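Nucleotide-binding protein, universal stress protein UspA family (Lactobacillus plantarum, PDB 3S3T) binds ATP and, as a universal stress protein, probably takes part in the cell's response to stress, though its exact role is not known. Local coordinates at residues I8-D13 against Q19-E24; N35-Y40 against E100-Q105; A65-A70 against T88-G93; I112-T117 against S132-H137. All coordinates share one frame; numbering follows the deposited sequence. Where two conformers were deposited one is given.

Interaction 1 of 4, residues I8-D13 against Q19-E24. With ATP (adenosine-5'-triphosphate), chain I.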
# COMPACT_ATOMS: atom_id res chain seq x y z
N ILE A 8 -20.19 -10.51 12.82
CA ILE A 8 -19.29 -9.35 12.66
C ILE A 8 -18.10 -9.44 13.62
O ILE A 8 -18.25 -9.86 14.76
CB ILE A 8 -20.06 -8.03 12.95
CG1 ILE A 8 -21.29 -7.91 12.03
CG2 ILE A 8 -19.16 -6.75 12.79
CD1 ILE A 8 -22.25 -6.75 12.38
N LEU A 9 -16.92 -9.04 13.12
CA LEU A 9 -15.70 -9.00 13.89
C LEU A 9 -15.25 -7.56 13.97
O LEU A 9 -15.23 -6.84 12.95
CB LEU A 9 -14.60 -9.84 13.22
CG LEU A 9 -13.26 -9.92 13.98
CD1 LEU A 9 -13.36 -10.59 15.34
CD2 LEU A 9 -12.27 -10.68 13.13
N VAL A 10 -14.96 -7.10 15.18
CA VAL A 10 -14.40 -5.78 15.38
C VAL A 10 -13.08 -5.92 16.17
O VAL A 10 -13.07 -6.03 17.38
CB VAL A 10 -15.38 -4.77 16.00
CG1 VAL A 10 -15.96 -5.23 17.35
CG2 VAL A 10 -14.67 -3.41 16.11
N PRO A 11 -11.94 -5.96 15.44
CA PRO A 11 -10.67 -5.96 16.13
C PRO A 11 -10.45 -4.59 16.77
O PRO A 11 -10.60 -3.56 16.10
CB PRO A 11 -9.66 -6.29 15.02
CG PRO A 11 -10.46 -6.88 13.92
CD PRO A 11 -11.77 -6.12 14.00
N VAL A 12 -10.09 -4.57 18.05
CA VAL A 12 -9.73 -3.32 18.70
C VAL A 12 -8.33 -3.34 19.33
O VAL A 12 -7.91 -4.35 19.90
CB VAL A 12 -10.73 -2.98 19.84
CG1 VAL A 12 -12.08 -2.61 19.28
CG2 VAL A 12 -10.84 -4.17 20.79
N ASP A 13 -7.62 -2.22 19.24
CA ASP A 13 -6.47 -1.95 20.12
C ASP A 13 -6.98 -1.03 21.21
O ASP A 13 -8.20 -1.00 21.46
CB ASP A 13 -5.26 -1.38 19.35
CG ASP A 13 -5.58 -0.09 18.64
OD1 ASP A 13 -6.58 0.54 19.01
OD2 ASP A 13 -4.83 0.29 17.75
N GLN A 19 -12.02 2.25 19.50
CA GLN A 19 -13.27 2.30 20.26
C GLN A 19 -14.43 2.96 19.49
O GLN A 19 -15.61 2.58 19.66
CB GLN A 19 -13.05 3.01 21.60
CG GLN A 19 -14.28 3.16 22.44
CD GLN A 19 -14.93 1.85 22.87
OE1 GLN A 19 -14.33 0.76 22.79
NE2 GLN A 19 -16.18 1.96 23.37
N ALA A 20 -14.14 3.95 18.67
CA ALA A 20 -15.16 4.50 17.78
C ALA A 20 -15.62 3.40 16.74
O ALA A 20 -16.80 3.31 16.37
CB ALA A 20 -14.59 5.68 17.08
N ALA A 21 -14.67 2.58 16.28
CA ALA A 21 -14.98 1.40 15.45
C ALA A 21 -15.92 0.42 16.16
O ALA A 21 -16.87 -0.07 15.59
CB ALA A 21 -13.64 0.67 15.08
N PHE A 22 -15.60 0.09 17.41
CA PHE A 22 -16.43 -0.79 18.18
C PHE A 22 -17.83 -0.20 18.31
O PHE A 22 -18.83 -0.90 18.12
CB PHE A 22 -15.84 -1.06 19.54
CG PHE A 22 -16.76 -1.79 20.44
CD1 PHE A 22 -17.50 -1.10 21.39
CD2 PHE A 22 -16.96 -3.15 20.27
CE1 PHE A 22 -18.40 -1.78 22.21
CE2 PHE A 22 -17.87 -3.84 21.11
CZ PHE A 22 -18.57 -3.14 22.08
N THR A 23 -17.90 1.09 18.57
CA THR A 23 -19.22 1.75 18.75
C THR A 23 -20.09 1.60 17.52
O THR A 23 -21.28 1.32 17.65
CB THR A 23 -19.06 3.21 19.15
OG1 THR A 23 -18.37 3.24 20.40
CG2 THR A 23 -20.44 3.92 19.31
N GLU A 24 -19.48 1.74 16.33
CA GLU A 24 -20.20 1.54 15.07
C GLU A 24 -20.52 0.09 14.81
O GLU A 24 -21.60 -0.22 14.27
CB GLU A 24 -19.45 2.15 13.90
CG GLU A 24 -20.18 2.07 12.57
CD GLU A 24 -21.56 2.67 12.59
OE1 GLU A 24 -22.38 2.27 11.75
OE2 GLU A 24 -21.84 3.52 13.47
PG ATP I . 0.66 1.49 12.41
O1G ATP I . 0.55 0.32 13.36
O2G ATP I . 1.81 2.39 12.74
O3G ATP I . 0.68 1.15 10.93
PB ATP I . -1.67 2.62 13.80
O1B ATP I . -2.03 4.07 13.93
O2B ATP I . -1.25 1.89 15.03
O3B ATP I . -0.59 2.50 12.63
PA ATP I . -3.35 0.39 13.00
O1A ATP I . -2.47 -0.51 13.82
O2A ATP I . -3.48 0.02 11.58
O3A ATP I . -2.95 1.92 13.10
O5' ATP I . -4.83 0.34 13.73
C5' ATP I . -5.99 0.51 12.93
C4' ATP I . -7.14 -0.34 13.49
O4' ATP I . -6.66 -1.67 13.46
C3' ATP I . -7.48 -0.06 14.94
O3' ATP I . -8.37 1.03 15.10
C2' ATP I . -8.02 -1.41 15.33
O2' ATP I . -9.36 -1.48 14.84
C1' ATP I . -7.14 -2.40 14.59
N9 ATP I . -6.04 -2.88 15.41
C8 ATP I . -4.77 -2.37 15.50
N7 ATP I . -4.03 -3.06 16.40
C5 ATP I . -4.83 -4.02 16.87
C6 ATP I . -4.69 -5.08 17.86
N6 ATP I . -3.50 -5.22 18.49
N1 ATP I . -5.77 -5.91 18.11
C2 ATP I . -6.92 -5.72 17.45
N3 ATP I . -7.15 -4.74 16.57
C4 ATP I . -6.15 -3.90 16.25
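V10 and F22 carry this contact, within the first beta-alpha-beta unit of the Rossmann-like fold of universal stress proteins, where helix 16-32 covers strand 7-11. V10 holds CG1 between its backbone N and carbonyl carbon (chi1 56°), and from there the methyl meets the F22 ring at its edge, near the ring plane, 3.7 Å from F22 CD2. The other methyl, V10 CG2, presses on the helix backbone, 3.8 Å from F22 CA, with A21 CB a little further off. Two residues on, V12 CG1 rests 4.1 Å from F22 CB. The same ring makes a cation-pi contact with R74 of helix 53-78.

Where the strand gives way to the loop, D13 turns to the nucleotide. Its CB lies over the face of the five-membered ring of adenine, 3.6 Å from ATP N7, and its CG stands 4.0 Å from ATP C8. At the tip the two oxygens part company: OD2 stays 3.5 Å from ATP C8 and takes a weak bond from T119 N, whereas OD1 is hydrogen-bonded to S15 OG. With an alanine here the carboxylate is gone, and S15 OG and T119 N would probably each lose a partner beside the adenine. Backbone atoms join in too: P11 O accepts the ribose hydroxyl O2' of ATP at 2.7 Å.

Interaction 2 of 4, residues N35-Y40 against E100-Q105. With ATP (adenosine-5'-triphosphate), chain I.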
# COMPACT_ATOMS: atom_id res chain seq x y z
N ASN A 35 -24.42 -11.56 15.16
CA ASN A 35 -23.51 -11.85 16.25
C ASN A 35 -22.34 -10.88 16.14
O ASN A 35 -21.97 -10.46 15.01
CB ASN A 35 -23.04 -13.31 16.22
CG ASN A 35 -24.18 -14.31 16.30
OD1 ASN A 35 -25.11 -14.17 17.10
ND2 ASN A 35 -24.12 -15.33 15.46
N LEU A 36 -21.80 -10.46 17.28
CA LEU A 36 -20.69 -9.53 17.33
C LEU A 36 -19.56 -10.11 18.17
O LEU A 36 -19.81 -10.65 19.23
CB LEU A 36 -21.14 -8.16 17.88
CG LEU A 36 -20.13 -7.02 17.91
CD1 LEU A 36 -19.54 -6.76 16.54
CD2 LEU A 36 -20.78 -5.75 18.50
N THR A 37 -18.32 -10.03 17.64
CA THR A 37 -17.13 -10.42 18.40
C THR A 37 -16.13 -9.25 18.41
O THR A 37 -15.78 -8.76 17.34
CB THR A 37 -16.44 -11.62 17.75
OG1 THR A 37 -17.33 -12.75 17.83
CG2 THR A 37 -15.10 -11.98 18.49
N ALA A 38 -15.72 -8.79 19.60
CA ALA A 38 -14.57 -7.86 19.76
C ALA A 38 -13.30 -8.64 20.06
O ALA A 38 -13.30 -9.56 20.91
CB ALA A 38 -14.84 -6.84 20.82
N LEU A 39 -12.24 -8.33 19.32
CA LEU A 39 -10.97 -9.07 19.41
C LEU A 39 -9.83 -8.10 19.69
O LEU A 39 -9.59 -7.21 18.88
CB LEU A 39 -10.69 -9.81 18.12
CG LEU A 39 -9.28 -10.42 17.90
CD1 LEU A 39 -8.93 -11.56 18.96
CD2 LEU A 39 -9.20 -10.95 16.51
N TYR A 40 -9.16 -8.24 20.83
CA TYR A 40 -7.90 -7.51 21.08
C TYR A 40 -6.72 -8.46 20.93
O TYR A 40 -6.67 -9.51 21.59
CB TYR A 40 -7.92 -6.94 22.50
CG TYR A 40 -6.74 -6.04 22.86
CD1 TYR A 40 -5.47 -6.57 23.11
CD2 TYR A 40 -6.91 -4.66 22.96
CE1 TYR A 40 -4.40 -5.72 23.40
CE2 TYR A 40 -5.83 -3.81 23.30
CZ TYR A 40 -4.62 -4.33 23.51
OH TYR A 40 -3.61 -3.47 23.83
N GLU A 100 -6.57 -11.64 10.42
CA GLU A 100 -6.78 -12.42 9.19
C GLU A 100 -7.12 -13.87 9.53
O GLU A 100 -8.11 -14.44 9.00
CB GLU A 100 -5.50 -12.36 8.31
CG GLU A 100 -5.50 -13.26 7.11
CD GLU A 100 -4.18 -13.26 6.36
OE1 GLU A 100 -3.16 -12.82 6.86
OE2 GLU A 100 -4.18 -13.75 5.24
N ASP A 101 -6.30 -14.47 10.41
CA ASP A 101 -6.43 -15.88 10.71
C ASP A 101 -7.77 -16.11 11.40
O ASP A 101 -8.42 -17.14 11.20
CB ASP A 101 -5.28 -16.37 11.61
CG ASP A 101 -3.97 -16.51 10.84
OD1 ASP A 101 -3.97 -16.45 9.58
OD2 ASP A 101 -2.94 -16.67 11.50
N TYR A 102 -8.17 -15.16 12.24
CA TYR A 102 -9.39 -15.29 12.98
C TYR A 102 -10.57 -15.34 12.00
O TYR A 102 -11.46 -16.18 12.15
CB TYR A 102 -9.56 -14.14 13.98
CG TYR A 102 -10.65 -14.42 15.00
CD1 TYR A 102 -10.34 -14.95 16.24
CD2 TYR A 102 -11.99 -14.16 14.72
CE1 TYR A 102 -11.32 -15.22 17.17
CE2 TYR A 102 -12.98 -14.43 15.65
CZ TYR A 102 -12.63 -14.97 16.87
OH TYR A 102 -13.62 -15.25 17.79
N ALA A 103 -10.57 -14.45 11.01
CA ALA A 103 -11.66 -14.43 10.01
C ALA A 103 -11.66 -15.70 9.17
O ALA A 103 -12.73 -16.16 8.78
CB ALA A 103 -11.53 -13.23 9.10
N LYS A 104 -10.49 -16.28 8.89
CA LYS A 104 -10.43 -17.55 8.14
C LYS A 104 -10.73 -18.79 9.02
O LYS A 104 -11.25 -19.82 8.55
CB LYS A 104 -9.09 -17.67 7.42
CG LYS A 104 -8.96 -16.55 6.39
CD LYS A 104 -7.64 -16.45 5.61
CE LYS A 104 -7.81 -15.35 4.53
NZ LYS A 104 -6.57 -14.98 3.73
N GLN A 105 -10.41 -18.67 10.29
CA GLN A 105 -10.71 -19.72 11.25
C GLN A 105 -12.22 -19.79 11.50
O GLN A 105 -12.74 -20.84 11.79
CB GLN A 105 -9.93 -19.46 12.58
CG GLN A 105 -8.41 -19.74 12.47
CD GLN A 105 -7.58 -19.13 13.62
OE1 GLN A 105 -6.37 -18.95 13.48
NE2 GLN A 105 -8.22 -18.82 14.75
PG ATP I . 0.66 1.49 12.41
O1G ATP I . 0.55 0.32 13.36
O2G ATP I . 1.81 2.39 12.74
O3G ATP I . 0.68 1.15 10.93
PB ATP I . -1.67 2.62 13.80
O1B ATP I . -2.03 4.07 13.93
O2B ATP I . -1.25 1.89 15.03
O3B ATP I . -0.59 2.50 12.63
PA ATP I . -3.35 0.39 13.00
O1A ATP I . -2.47 -0.51 13.82
O2A ATP I . -3.48 0.02 11.58
O3A ATP I . -2.95 1.92 13.10
O5' ATP I . -4.83 0.34 13.73
C5' ATP I . -5.99 0.51 12.93
C4' ATP I . -7.14 -0.34 13.49
O4' ATP I . -6.66 -1.67 13.46
C3' ATP I . -7.48 -0.06 14.94
O3' ATP I . -8.37 1.03 15.10
C2' ATP I . -8.02 -1.41 15.33
O2' ATP I . -9.36 -1.48 14.84
C1' ATP I . -7.14 -2.40 14.59
N9 ATP I . -6.04 -2.88 15.41
C8 ATP I . -4.77 -2.37 15.50
N7 ATP I . -4.03 -3.06 16.40
C5 ATP I . -4.83 -4.02 16.87
C6 ATP I . -4.69 -5.08 17.86
N6 ATP I . -3.50 -5.22 18.49
N1 ATP I . -5.77 -5.91 18.11
C2 ATP I . -6.92 -5.72 17.45
N3 ATP I . -7.15 -4.74 16.57
C4 ATP I . -6.15 -3.90 16.25
O HOH W 1 -16.34 -15.24 16.87
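L39 and Y102 mark the closest approach of strand 35-40 to helix 100-105, yet L39 CA and Y102 CA are still 9.1 Å apart, and side chains span the gap. With CG anti to the backbone N (chi1 -166°), the Y102 ring leaves the helix toward the sheet and runs past L39 in the opposite sense. L39 CD2 lodges at the root of the ring, 4.1 Å from Y102 CG and equally near CB. At the far end T37 comes head-on, its CG2 3.7 Å from Y102 OH. The hydroxyl of T37 joins in through a water, which lies 2.8 Å from T37 OG1 and 2.9 Å from Y102 OH, in the plane of the tyrosine ring. E89 on the next strand also bonds to Y102 OH, so this buried phenol is held by protein as well as water.

On the helix, the anti lone pair of E100 OE2 takes the K104 NZ salt bridge at 3.1 Å, while E100 OE1 and D101 face R124 of the third subunit. L39 O sits 3.4 Å from ATP C2. Helix against parallel sheet, with the nucleotide at the carboxyl ends of the strands, is the plan of the Rossmann-like HUP proteins.

Interaction 3 of 4, residues A65-A70 against T88-G93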
# COMPACT_ATOMS: atom_id res chain seq x y z
N ALA A 65 -4.55 -7.69 30.76
CA ALA A 65 -5.48 -7.39 31.84
C ALA A 65 -6.21 -6.08 31.58
O ALA A 65 -7.40 -5.98 31.80
CB ALA A 65 -4.76 -7.40 33.22
N HIS A 66 -5.50 -5.08 31.06
CA HIS A 66 -6.11 -3.82 30.66
C HIS A 66 -7.15 -4.02 29.56
O HIS A 66 -8.24 -3.47 29.63
CB HIS A 66 -5.04 -2.85 30.16
CG HIS A 66 -5.60 -1.55 29.64
ND1 HIS A 66 -6.11 -0.57 30.48
CD2 HIS A 66 -5.75 -1.09 28.38
CE1 HIS A 66 -6.54 0.44 29.75
NE2 HIS A 66 -6.33 0.16 28.47
N ALA A 67 -6.78 -4.75 28.53
CA ALA A 67 -7.72 -5.14 27.47
C ALA A 67 -8.99 -5.83 28.04
O ALA A 67 -10.12 -5.57 27.59
CB ALA A 67 -7.01 -6.07 26.49
N LYS A 68 -8.79 -6.73 29.00
CA LYS A 68 -9.91 -7.47 29.59
C LYS A 68 -10.86 -6.52 30.30
O LYS A 68 -12.07 -6.68 30.26
CB LYS A 68 -9.40 -8.59 30.51
CG LYS A 68 -8.78 -9.77 29.69
CD LYS A 68 -8.25 -10.98 30.53
CE LYS A 68 -6.71 -11.13 30.51
NZ LYS A 68 -6.03 -10.93 31.86
N ASP A 69 -10.30 -5.49 30.94
CA ASP A 69 -11.15 -4.50 31.59
C ASP A 69 -11.89 -3.66 30.55
O ASP A 69 -13.04 -3.28 30.77
CB ASP A 69 -10.35 -3.60 32.55
CG ASP A 69 -11.22 -2.54 33.18
OD1 ASP A 69 -12.02 -2.90 34.09
OD2 ASP A 69 -11.16 -1.38 32.70
N ALA A 70 -11.26 -3.36 29.42
CA ALA A 70 -11.98 -2.63 28.38
C ALA A 70 -13.14 -3.49 27.79
O ALA A 70 -14.20 -2.97 27.46
CB ALA A 70 -11.05 -2.18 27.30
N THR A 88 -16.20 -11.55 23.51
CA THR A 88 -14.94 -10.83 23.62
C THR A 88 -13.79 -11.83 23.61
O THR A 88 -13.88 -12.93 24.22
CB THR A 88 -14.90 -9.98 24.87
OG1 THR A 88 -15.00 -10.80 26.05
CG2 THR A 88 -16.04 -8.93 24.83
N GLU A 89 -12.71 -11.47 22.95
CA GLU A 89 -11.59 -12.35 22.82
C GLU A 89 -10.30 -11.56 22.92
O GLU A 89 -10.15 -10.51 22.27
CB GLU A 89 -11.64 -13.01 21.44
CG GLU A 89 -10.61 -14.11 21.25
CD GLU A 89 -11.20 -15.49 21.24
OE1 GLU A 89 -12.35 -15.68 20.75
OE2 GLU A 89 -10.47 -16.42 21.67
N ILE A 90 -9.37 -12.07 23.73
CA ILE A 90 -8.04 -11.53 23.81
C ILE A 90 -7.10 -12.64 23.32
O ILE A 90 -7.09 -13.76 23.86
CB ILE A 90 -7.69 -11.11 25.26
CG1 ILE A 90 -8.74 -10.16 25.84
CG2 ILE A 90 -6.28 -10.53 25.33
CD1 ILE A 90 -9.00 -8.94 25.06
N SER A 91 -6.36 -12.34 22.26
CA SER A 91 -5.41 -13.29 21.70
C SER A 91 -4.02 -12.72 21.68
O SER A 91 -3.84 -11.50 21.81
CB SER A 91 -5.83 -13.67 20.27
OG SER A 91 -7.04 -14.43 20.28
N TYR A 92 -3.05 -13.61 21.51
CA TYR A 92 -1.62 -13.29 21.50
C TYR A 92 -1.04 -13.66 20.13
O TYR A 92 -1.23 -14.78 19.63
CB TYR A 92 -0.89 -14.02 22.64
CG TYR A 92 -1.55 -13.77 23.99
CD1 TYR A 92 -2.67 -14.51 24.39
CD2 TYR A 92 -1.06 -12.81 24.85
CE1 TYR A 92 -3.30 -14.28 25.63
CE2 TYR A 92 -1.66 -12.56 26.09
CZ TYR A 92 -2.78 -13.28 26.48
OH TYR A 92 -3.38 -13.03 27.72
N GLY A 93 -0.40 -12.69 19.47
CA GLY A 93 0.23 -12.96 18.17
C GLY A 93 0.55 -11.64 17.52
O GLY A 93 0.52 -10.59 18.19
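I90 lays its CG1-CD1 branch across helix 53-78, overlapping A67 with the tip and K68 with the methylene behind it. CD1 meets A67 CB at 3.8 Å, and CG1 passes K68 CG at 3.9 Å, the two chains crossing at a slant. The branch gets there with CG1 anti to the carbonyl carbon (chi1 -53°) and a further bend at CG1 (chi2 -56°), which folds CD1 round to the alanine. A67, having nothing beyond CB, lets the helix come close: K68 CA and I90 CA are 7.3 Å apart.

K68 behaves differently. Only the early part of its chain packs on I90; further out it bends twice and is modelled in two conformers, as suits a lysine at a solvent-facing margin.

Strand 87-93 is the outermost strand on this side of the sheet within the chain, and it pairs with strand 35-43. From that neighbouring strand Y40 packs on both A67 and I90, M71 adds to the cover of I90 one turn along the helix, and helix 95-105 covers the other face of the sheet, toward which E89 points.

Interaction 4 of 4, residues I112-T117 against S132-H137. With ATP (adenosine-5'-triphosphate), chain I.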
# COMPACT_ATOMS: atom_id res chain seq x y z
N ILE A 112 -15.68 -7.35 8.83
CA ILE A 112 -14.71 -6.91 9.82
C ILE A 112 -14.81 -5.39 9.89
O ILE A 112 -14.84 -4.72 8.83
CB ILE A 112 -13.28 -7.32 9.43
CG1 ILE A 112 -13.14 -8.85 9.25
CG2 ILE A 112 -12.27 -6.81 10.51
CD1 ILE A 112 -11.69 -9.32 8.81
N VAL A 113 -14.92 -4.85 11.11
CA VAL A 113 -15.02 -3.42 11.34
C VAL A 113 -13.69 -2.95 11.97
O VAL A 113 -13.24 -3.49 12.94
CB VAL A 113 -16.23 -3.09 12.26
CG1 VAL A 113 -16.31 -1.60 12.54
CG2 VAL A 113 -17.57 -3.62 11.63
N LEU A 114 -13.08 -1.94 11.39
CA LEU A 114 -11.74 -1.44 11.83
C LEU A 114 -11.73 0.05 11.97
O LEU A 114 -12.36 0.78 11.19
CB LEU A 114 -10.66 -1.82 10.78
CG LEU A 114 -10.33 -3.30 10.61
CD1 LEU A 114 -9.65 -3.55 9.26
CD2 LEU A 114 -9.47 -3.88 11.77
N GLY A 115 -10.94 0.56 12.92
CA GLY A 115 -10.63 1.97 12.92
C GLY A 115 -9.67 2.26 11.80
O GLY A 115 -8.84 1.43 11.43
N ALA A 116 -9.71 3.45 11.24
CA ALA A 116 -8.72 3.80 10.23
C ALA A 116 -7.26 3.79 10.77
O ALA A 116 -6.35 3.31 10.09
CB ALA A 116 -9.04 5.15 9.64
N THR A 117 -7.07 4.33 11.97
CA THR A 117 -5.76 4.44 12.60
C THR A 117 -5.89 3.83 13.99
O THR A 117 -6.99 3.40 14.38
CB THR A 117 -5.28 5.88 12.69
OG1 THR A 117 -6.23 6.66 13.40
CG2 THR A 117 -5.12 6.48 11.29
N SER A 132 -4.77 -1.50 6.57
CA SER A 132 -4.54 -1.80 5.15
C SER A 132 -4.27 -3.31 4.93
O SER A 132 -4.69 -3.88 3.93
CB SER A 132 -3.46 -0.92 4.53
OG SER A 132 -2.22 -1.22 5.11
N TYR A 133 -3.58 -3.95 5.86
CA TYR A 133 -3.29 -5.38 5.73
C TYR A 133 -4.61 -6.19 5.73
O TYR A 133 -4.83 -7.05 4.84
CB TYR A 133 -2.41 -5.87 6.86
CG TYR A 133 -2.08 -7.32 6.74
CD1 TYR A 133 -2.95 -8.29 7.20
CD2 TYR A 133 -0.94 -7.73 6.08
CE1 TYR A 133 -2.63 -9.65 7.10
CE2 TYR A 133 -0.63 -9.09 5.91
CZ TYR A 133 -1.46 -10.03 6.42
OH TYR A 133 -1.17 -11.38 6.27
N VAL A 134 -5.45 -5.90 6.71
CA VAL A 134 -6.74 -6.55 6.84
C VAL A 134 -7.66 -6.25 5.65
O VAL A 134 -8.27 -7.17 5.08
CB VAL A 134 -7.37 -6.33 8.23
CG1 VAL A 134 -8.71 -7.14 8.40
CG2 VAL A 134 -6.41 -6.82 9.31
N VAL A 135 -7.74 -5.01 5.20
CA VAL A 135 -8.54 -4.76 4.01
C VAL A 135 -8.11 -5.68 2.84
O VAL A 135 -8.95 -6.23 2.09
CB VAL A 135 -8.48 -3.23 3.59
CG1 VAL A 135 -9.02 -3.03 2.17
CG2 VAL A 135 -9.29 -2.33 4.60
N ASP A 136 -6.80 -5.83 2.68
CA ASP A 136 -6.21 -6.61 1.62
C ASP A 136 -6.51 -8.10 1.78
O ASP A 136 -6.96 -8.77 0.83
CB ASP A 136 -4.70 -6.37 1.71
CG ASP A 136 -3.95 -6.86 0.50
OD1 ASP A 136 -4.52 -7.62 -0.30
OD2 ASP A 136 -2.79 -6.43 0.36
N HIS A 137 -6.32 -8.60 2.99
CA HIS A 137 -6.24 -10.02 3.18
C HIS A 137 -7.51 -10.68 3.72
O HIS A 137 -7.58 -11.93 3.82
CB HIS A 137 -5.09 -10.34 4.10
CG HIS A 137 -3.75 -10.19 3.46
ND1 HIS A 137 -3.03 -9.02 3.51
CD2 HIS A 137 -2.96 -11.08 2.80
CE1 HIS A 137 -1.89 -9.18 2.86
NE2 HIS A 137 -1.81 -10.42 2.44
PG ATP I . 0.66 1.49 12.41
O1G ATP I . 0.55 0.32 13.36
O2G ATP I . 1.81 2.39 12.74
O3G ATP I . 0.68 1.15 10.93
PB ATP I . -1.67 2.62 13.80
O1B ATP I . -2.03 4.07 13.93
O2B ATP I . -1.25 1.89 15.03
O3B ATP I . -0.59 2.50 12.63
PA ATP I . -3.35 0.39 13.00
O1A ATP I . -2.47 -0.51 13.82
O2A ATP I . -3.48 0.02 11.58
O3A ATP I . -2.95 1.92 13.10
O5' ATP I . -4.83 0.34 13.73
C5' ATP I . -5.99 0.51 12.93
C4' ATP I . -7.14 -0.34 13.49
O4' ATP I . -6.66 -1.67 13.46
C3' ATP I . -7.48 -0.06 14.94
O3' ATP I . -8.37 1.03 15.10
C2' ATP I . -8.02 -1.41 15.33
O2' ATP I . -9.36 -1.48 14.84
C1' ATP I . -7.14 -2.40 14.59
N9 ATP I . -6.04 -2.88 15.41
C8 ATP I . -4.77 -2.37 15.50
N7 ATP I . -4.03 -3.06 16.40
C5 ATP I . -4.83 -4.02 16.87
C6 ATP I . -4.69 -5.08 17.86
N6 ATP I . -3.50 -5.22 18.49
N1 ATP I . -5.77 -5.91 18.11
C2 ATP I . -6.92 -5.72 17.45
N3 ATP I . -7.15 -4.74 16.57
C4 ATP I . -6.15 -3.90 16.25
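L114 serves two masters: one methyl packs on V134 of the helix and the other on the ribose of ATP. CD1 lies 3.7 Å from V134 CB, while CD2 stands 3.9 Å from ATP O2'. I112, two residues back on the strand, crosses the same valine at about a right angle, its CD1 3.7 Å from V134 CG1. V134 holds that CG1 anti to its backbone N (chi1 -175°), which sets it against both strand residues. Shrinking L114 to an alanine would probably open a gap between V134 and the ribose, leaving both without their apolar neighbour.

Beyond L114 the backbone takes over. G115 N gives ATP O2' a nearly straight bond, 3.2 Å long and 166° at the hydrogen, and ATP O3' donates to T117 O at 2.8 Å. Any CB on G115 would run into O3'. On the helix, H137 ND1 donates to Y133 O at 3.0 Å, and the same nitrogen sits over the centre of the Y133 ring, so the imidazole is fixed against the tyrosine.

Strand 111-115 lies between strands 7-11 and 141-145. Helix 129-137 covers it beside helix 95-105, from which A103 packs on I112 and I99 on V134, while V135 faces V144 of the second subunit.

In the fold
From the N terminus, interaction 1 closes the first and shortest loop, folding helix 16-32 back onto strand 7-11. Interaction 2 then spans a long excursion, from strand 35-43 to helix 95-105, and interaction 3 falls wholly within it, tying helix 53-78 to the edge strand 87-93. Interaction 4 follows in series, joining strand 111-115 to helix 129-137. No loops cross. One parallel sheet unites them: V12 N bonds to L39 O, L9 O takes V113 N, and A38 O takes E89 N. Y133 OH also bonds to E100 between two helices. Interactions 1, 2 and 4 meet at ATP, while 3 and 4 lie on opposite sides of the chain's centre.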